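Local coordinates for protein NDP-rhamnosyltransferase (Saccharopolyspora spinosa, PDB 3UYL) that is a glycosyltransferase of the GT-B fold, built from two Rossmann-like domains, with thymidine-5'-diphosphate bound in this model, at residues I223-M228 with A236-A241; A244-P249 with D267-A272. All blocks are in the same frame, centred on the assembly; numbering follows the deposited sequence.

Contact 1 (I223-M228 with A236-A241); sequences ICMGRM and APLLRA. With TYD (thymidine-5'-diphosphate), chain C.
Ile-223 and Met-225 pack against Pro-237, Leu-238 and Ala-241 where the first turns of helix 236-247 lie on the end of strand 219-224. This is one half of a beta-alpha-beta crossover in the C-terminal Rossmann-like domain: the helix leads on to strand 251-257, which runs parallel to 219-224 and next to it.

The close-packed part is carried by apolar side chains. Ile-223 divides its two branches. CG2, set anti to the backbone N with CG1 at chi1 -63°, meets Leu-238 CD1 at 3.8 Å and Ala-241 CB at 4.0 Å. The other branch reaches further along the helix and lays CD1 3.7 Å from the backbone oxygen Ala-241 O. Ile-255 of the neighbouring strand touches both Ile-223 and Leu-238, and Phe-346 of helix 343-354 lies on Ala-241, so both add to the packing of this layer.

Past Met-225 the two segments part. Gly-226 is the N-cap of helix 227-233, and exposed Arg-227 turns away to a salt bridge with Glu-260. At the start of that helix Met-228 CB lies 3.2 Å from O2B of thymidine-5'-diphosphate. Back on the strand, Cys-224 points away from helix 236-247, its SG 4.1 Å from the ligand's base atom C6. The Arg-240 guanidinium lies beyond the contact, with Ala-236 CB over the centre of one face.

Between the dense and open parts comes Met-225, its chain bent at chi2 (107°), which brings SD to 4.2 Å from Pro-237 CB and CE to 3.9 Å from Pro-237 O.

Contact 2 (A244-P249 with D267-A272); sequences AATELP and DLPDNA
Pro-269 is the first residue of 267-272 to meet Thr-246, and it does so with the tip of its ring. CG sits 3.6 Å from Thr-246 CG2 and equally near Thr-246 CB, the two side chains crossing at about a right angle. Thr-246 OG1 is hydrogen-bonded to Val-242 O of its own helix, and CB and CG2 make the closest approaches to the ring.

Pro-269 also opens a type I beta turn that runs to Ala-272 and takes Asp-270 out to the surface. The turn feeds strand 272-276, an edge strand, within this chain, of the parallel sheet in the C-terminal Rossmann-like domain, while Thr-246 belongs to the last turn of helix 236-247, which packs on that sheet.

Asn-271 supplies the polar grip. With chi1 at 59°, its CG stands between the backbone N and the carbonyl carbon, and the amide is directed at the helix end. ND2 donates to Thr-246 O over 2.7 Å, with an angle of 161° at the hydrogen; the donor lies in the carbonyl plane, on a lone pair, and the oxygen lies close to the amide plane. The same ND2 also bonds to Val-251 O, so two backbone carbonyls fix how the amide is turned.

Ala-272 finishes the turn through a weak bond from its N to Pro-269 O, and its CB comes to 4.1 Å from Thr-246 CG2.

Helix 236-247 serves both contacts: its first turns form contact 1 and its last turn enters contact 2, with the two centres about 15 Å apart. They meet directly where Ile-223 CD1 of contact 1 packs 4.2 Å from Ala-245 CB of contact 2. Across the sheet the order is 219-224, 251-257, 272-276, so contact 1 packs the helix on strand 219-224, and contact 2 on the turn leading into edge strand 272-276. Of the two, thymidine-5'-diphosphate borders contact 1 alone. Thr-298, Gly-297 and Leu-280 are among the residues hydrogen-bonded to the ligand.

Contact 1 (I223-M228 with A236-A241)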
loop_
_atom_site.group_PDB
_atom_site.type_symbol
_atom_site.label_atom_id
_atom_site.label_comp_id
_atom_site.label_asym_id
_atom_site.label_seq_id
_atom_site.Cartn_x
_atom_site.Cartn_y
_atom_site.Cartn_z
ATOM N N ILE A 223 19.664 15.406 -5.784
ATOM C CA ILE A 223 20.406 15.088 -4.577
ATOM C C ILE A 223 19.403 14.472 -3.638
ATOM O O ILE A 223 18.427 15.082 -3.333
ATOM C CB ILE A 223 21.016 16.383 -3.913
ATOM C CG1 ILE A 223 22.023 17.038 -4.870
ATOM C CG2 ILE A 223 21.712 16.005 -2.633
ATOM C CD1 ILE A 223 22.421 18.458 -4.404
ATOM N N CYS A 224 19.633 13.247 -3.209
ATOM C CA CYS A 224 18.793 12.612 -2.201
ATOM C C CYS A 224 19.718 11.764 -1.320
ATOM O O CYS A 224 20.327 10.814 -1.771
ATOM C CB CYS A 224 17.737 11.700 -2.878
ATOM S SG CYS A 224 16.663 10.918 -1.642
ATOM N N MET A 225 19.889 12.187 -0.091
ATOM C CA MET A 225 20.487 11.370 0.917
ATOM C C MET A 225 19.292 11.031 1.787
ATOM O O MET A 225 18.434 11.911 2.045
ATOM C CB MET A 225 21.520 12.168 1.683
ATOM C CG MET A 225 22.922 11.793 1.227
ATOM S SD MET A 225 23.352 13.204 0.305
ATOM C CE MET A 225 24.530 12.658 -0.920
ATOM N N GLY A 226 19.194 9.811 2.265
ATOM C CA GLY A 226 18.016 9.548 3.122
ATOM C C GLY A 226 18.076 10.028 4.587
ATOM O O GLY A 226 19.144 10.468 5.089
ATOM N N ARG A 227 16.912 9.959 5.265
ATOM C CA ARG A 227 16.799 10.291 6.696
ATOM C C ARG A 227 17.789 9.495 7.515
ATOM O O ARG A 227 18.480 10.059 8.404
ATOM C CB ARG A 227 15.388 9.987 7.231
ATOM C CG ARG A 227 15.134 10.448 8.684
ATOM C CD ARG A 227 13.757 10.057 9.231
ATOM N NE ARG A 227 12.674 10.610 8.410
ATOM C CZ ARG A 227 11.822 9.881 7.677
ATOM N NH1 ARG A 227 11.898 8.546 7.652
ATOM N NH2 ARG A 227 10.875 10.486 6.959
ATOM N N MET A 228 17.826 8.179 7.263
ATOM C CA MET A 228 18.690 7.320 8.049
ATOM C C MET A 228 20.120 7.833 7.955
ATOM O O MET A 228 20.812 7.970 8.971
ATOM C CB MET A 228 18.611 5.822 7.630
ATOM C CG MET A 228 17.434 5.034 8.204
ATOM S SD MET A 228 17.255 5.028 10.017
ATOM C CE MET A 228 18.802 4.266 10.567
ATOM N N ALA A 236 27.031 17.121 6.561
ATOM C CA ALA A 236 28.131 17.244 5.566
ATOM C C ALA A 236 27.830 16.693 4.171
ATOM O O ALA A 236 28.077 17.406 3.194
ATOM C CB ALA A 236 29.483 16.686 6.094
ATOM N N PRO A 237 27.313 15.445 4.063
ATOM C CA PRO A 237 27.211 14.897 2.678
ATOM C C PRO A 237 26.170 15.670 1.857
ATOM O O PRO A 237 26.313 15.798 0.629
ATOM C CB PRO A 237 26.720 13.461 2.850
ATOM C CG PRO A 237 26.535 13.233 4.330
ATOM C CD PRO A 237 26.976 14.460 5.106
ATOM N N LEU A 238 25.136 16.181 2.525
ATOM C CA LEU A 238 24.158 17.000 1.841
ATOM C C LEU A 238 24.787 18.273 1.454
ATOM O O LEU A 238 24.700 18.677 0.301
ATOM C CB LEU A 238 22.947 17.235 2.724
ATOM C CG LEU A 238 21.722 17.906 2.104
ATOM C CD1 LEU A 238 21.229 17.095 0.925
ATOM C CD2 LEU A 238 20.669 18.115 3.187
ATOM N N LEU A 239 25.403 18.947 2.419
ATOM C CA LEU A 239 25.925 20.279 2.142
ATOM C C LEU A 239 27.034 20.193 1.108
ATOM O O LEU A 239 27.155 21.068 0.245
ATOM C CB LEU A 239 26.450 20.937 3.405
ATOM C CG LEU A 239 25.487 21.172 4.551
ATOM C CD1 LEU A 239 26.309 21.850 5.634
ATOM C CD2 LEU A 239 24.331 22.051 4.099
ATOM N N ARG A 240 27.807 19.115 1.143
ATOM C CA ARG A 240 28.843 18.918 0.117
ATOM C C ARG A 240 28.207 18.762 -1.261
ATOM O O ARG A 240 28.653 19.386 -2.224
ATOM C CB ARG A 240 29.808 17.796 0.468
ATOM C CG ARG A 240 30.603 18.183 1.717
ATOM C CD ARG A 240 31.279 16.964 2.324
ATOM N NE ARG A 240 32.123 17.380 3.433
ATOM C CZ ARG A 240 32.638 16.580 4.366
ATOM N NH1 ARG A 240 32.466 15.231 4.357
ATOM N NH2 ARG A 240 33.328 17.173 5.337
ATOM N N ALA A 241 27.152 17.984 -1.358
ATOM C CA ALA A 241 26.569 17.780 -2.696
ATOM C C ALA A 241 25.883 19.030 -3.196
ATOM O O ALA A 241 25.981 19.312 -4.375
ATOM C CB ALA A 241 25.627 16.598 -2.704
HETATM P PA TYD C . 17.516 4.895 0.814
HETATM O O1A TYD C . 17.616 3.406 0.640
HETATM O O2A TYD C . 18.009 5.813 -0.312
HETATM O O3A TYD C . 18.387 5.191 2.178
HETATM P PB TYD C . 18.199 6.401 3.255
HETATM O O1B TYD C . 16.752 6.414 3.734
HETATM O O2B TYD C . 19.088 6.270 4.475
HETATM O O3B TYD C . 18.720 7.448 2.263
HETATM O "O5'" TYD C . 15.928 5.155 1.180
HETATM C "C5'" TYD C . 15.187 6.414 1.140
HETATM C "C4'" TYD C . 13.805 6.175 0.502
HETATM O "O4'" TYD C . 13.054 7.394 0.600
HETATM C "C3'" TYD C . 13.921 5.848 -1.002
HETATM O "O3'" TYD C . 12.875 5.030 -1.507
HETATM C "C2'" TYD C . 13.643 7.157 -1.685
HETATM C "C1'" TYD C . 12.693 7.824 -0.702
HETATM N N1 TYD C . 12.636 9.274 -0.657
HETATM C C2 TYD C . 11.875 9.959 -1.640
HETATM O O2 TYD C . 11.328 9.324 -2.552
HETATM N N3 TYD C . 11.764 11.290 -1.621
HETATM C C4 TYD C . 12.369 11.976 -0.625
HETATM O O4 TYD C . 12.266 13.192 -0.601
HETATM C C5 TYD C . 13.166 11.287 0.434
HETATM C C5M TYD C . 13.828 12.060 1.539
HETATM C C6 TYD C . 13.261 9.921 0.361
#

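Contact 2 (A244-P249 with D267-A272)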
loop_
_atom_site.group_PDB
_atom_site.type_symbol
_atom_site.label_atom_id
_atom_site.label_comp_id
_atom_site.label_asym_id
_atom_site.label_seq_id
_atom_site.Cartn_x
_atom_site.Cartn_y
_atom_site.Cartn_z
ATOM N N ALA A 244 28.610 21.406 -4.482
ATOM C CA ALA A 244 29.219 20.907 -5.698
ATOM C C ALA A 244 28.244 21.053 -6.871
ATOM O O ALA A 244 28.648 21.456 -7.963
ATOM C CB ALA A 244 29.629 19.452 -5.529
ATOM N N ALA A 245 26.973 20.735 -6.665
ATOM C CA ALA A 245 26.049 20.721 -7.817
ATOM C C ALA A 245 25.672 22.142 -8.213
ATOM O O ALA A 245 25.697 22.488 -9.385
ATOM C CB ALA A 245 24.780 19.931 -7.502
ATOM N N THR A 246 25.257 22.976 -7.270
ATOM C CA THR A 246 24.779 24.313 -7.702
ATOM C C THR A 246 25.814 25.294 -8.261
ATOM O O THR A 246 25.431 26.218 -8.977
ATOM C CB THR A 246 24.062 25.036 -6.578
ATOM O OG1 THR A 246 24.929 25.006 -5.438
ATOM C CG2 THR A 246 22.778 24.273 -6.303
ATOM N N GLU A 247 27.081 25.110 -7.914
ATOM C CA GLU A 247 28.194 25.845 -8.510
ATOM C C GLU A 247 28.435 25.605 -10.029
ATOM O O GLU A 247 28.972 26.454 -10.725
ATOM C CB GLU A 247 29.487 25.499 -7.777
ATOM C CG GLU A 247 30.680 25.613 -8.703
ATOM C CD GLU A 247 32.013 25.638 -7.989
ATOM O OE1 GLU A 247 32.051 25.954 -6.766
ATOM O OE2 GLU A 247 33.013 25.331 -8.676
ATOM N N LEU A 248 28.033 24.453 -10.545
ATOM C CA LEU A 248 28.336 24.118 -11.895
ATOM C C LEU A 248 27.349 24.841 -12.789
ATOM O O LEU A 248 26.148 24.873 -12.487
ATOM C CB LEU A 248 28.273 22.603 -12.053
ATOM C CG LEU A 248 29.109 21.967 -13.124
ATOM C CD1 LEU A 248 30.615 22.100 -12.894
ATOM C CD2 LEU A 248 28.691 20.505 -13.259
ATOM N N PRO A 249 27.844 25.431 -13.911
ATOM C CA PRO A 249 26.944 26.279 -14.630
ATOM C C PRO A 249 26.064 25.330 -15.452
ATOM O O PRO A 249 26.563 24.277 -15.880
ATOM C CB PRO A 249 27.902 27.040 -15.568
ATOM C CG PRO A 249 28.878 25.969 -16.005
ATOM C CD PRO A 249 29.054 25.128 -14.731
ATOM N N ASP A 267 20.149 29.859 2.607
ATOM C CA ASP A 267 20.501 30.630 1.384
ATOM C C ASP A 267 20.569 29.806 0.096
ATOM O O ASP A 267 21.525 29.887 -0.657
ATOM C CB ASP A 267 21.791 31.417 1.558
ATOM C CG ASP A 267 21.788 32.261 2.800
ATOM O OD1 ASP A 267 20.714 32.731 3.260
ATOM O OD2 ASP A 267 22.887 32.472 3.307
ATOM N N LEU A 268 19.535 29.028 -0.153
ATOM C CA LEU A 268 19.442 28.191 -1.340
ATOM C C LEU A 268 19.571 29.022 -2.627
ATOM O O LEU A 268 18.903 30.061 -2.781
ATOM C CB LEU A 268 18.113 27.445 -1.298
ATOM C CG LEU A 268 18.200 26.004 -1.804
ATOM C CD1 LEU A 268 19.171 25.154 -0.993
ATOM C CD2 LEU A 268 16.799 25.431 -1.822
ATOM N N PRO A 269 20.479 28.614 -3.536
ATOM C CA PRO A 269 20.632 29.449 -4.759
ATOM C C PRO A 269 19.434 29.312 -5.630
ATOM O O PRO A 269 18.613 28.435 -5.396
ATOM C CB PRO A 269 21.836 28.839 -5.484
ATOM C CG PRO A 269 21.996 27.490 -4.883
ATOM C CD PRO A 269 21.536 27.591 -3.441
ATOM N N ASP A 270 19.370 30.166 -6.646
ATOM C CA ASP A 270 18.312 30.179 -7.649
ATOM C C ASP A 270 18.139 28.910 -8.440
ATOM O O ASP A 270 17.034 28.661 -8.898
ATOM C CB ASP A 270 18.606 31.323 -8.617
ATOM C CG ASP A 270 19.060 32.566 -7.884
ATOM O OD1 ASP A 270 18.235 33.489 -7.779
ATOM O OD2 ASP A 270 20.215 32.587 -7.351
ATOM N N ASN A 271 19.228 28.148 -8.633
ATOM C CA ASN A 271 19.260 26.925 -9.474
ATOM C C ASN A 271 19.138 25.665 -8.591
ATOM O O ASN A 271 19.652 24.581 -8.949
ATOM C CB ASN A 271 20.546 26.833 -10.339
ATOM C CG ASN A 271 21.853 26.829 -9.515
ATOM O OD1 ASN A 271 21.955 27.558 -8.527
ATOM N ND2 ASN A 271 22.867 26.008 -9.921
ATOM N N ALA A 272 18.487 25.841 -7.441
ATOM C CA ALA A 272 18.208 24.788 -6.464
ATOM C C ALA A 272 16.716 24.724 -6.251
ATOM O O ALA A 272 16.047 25.759 -6.185
ATOM C CB ALA A 272 18.902 25.091 -5.152
#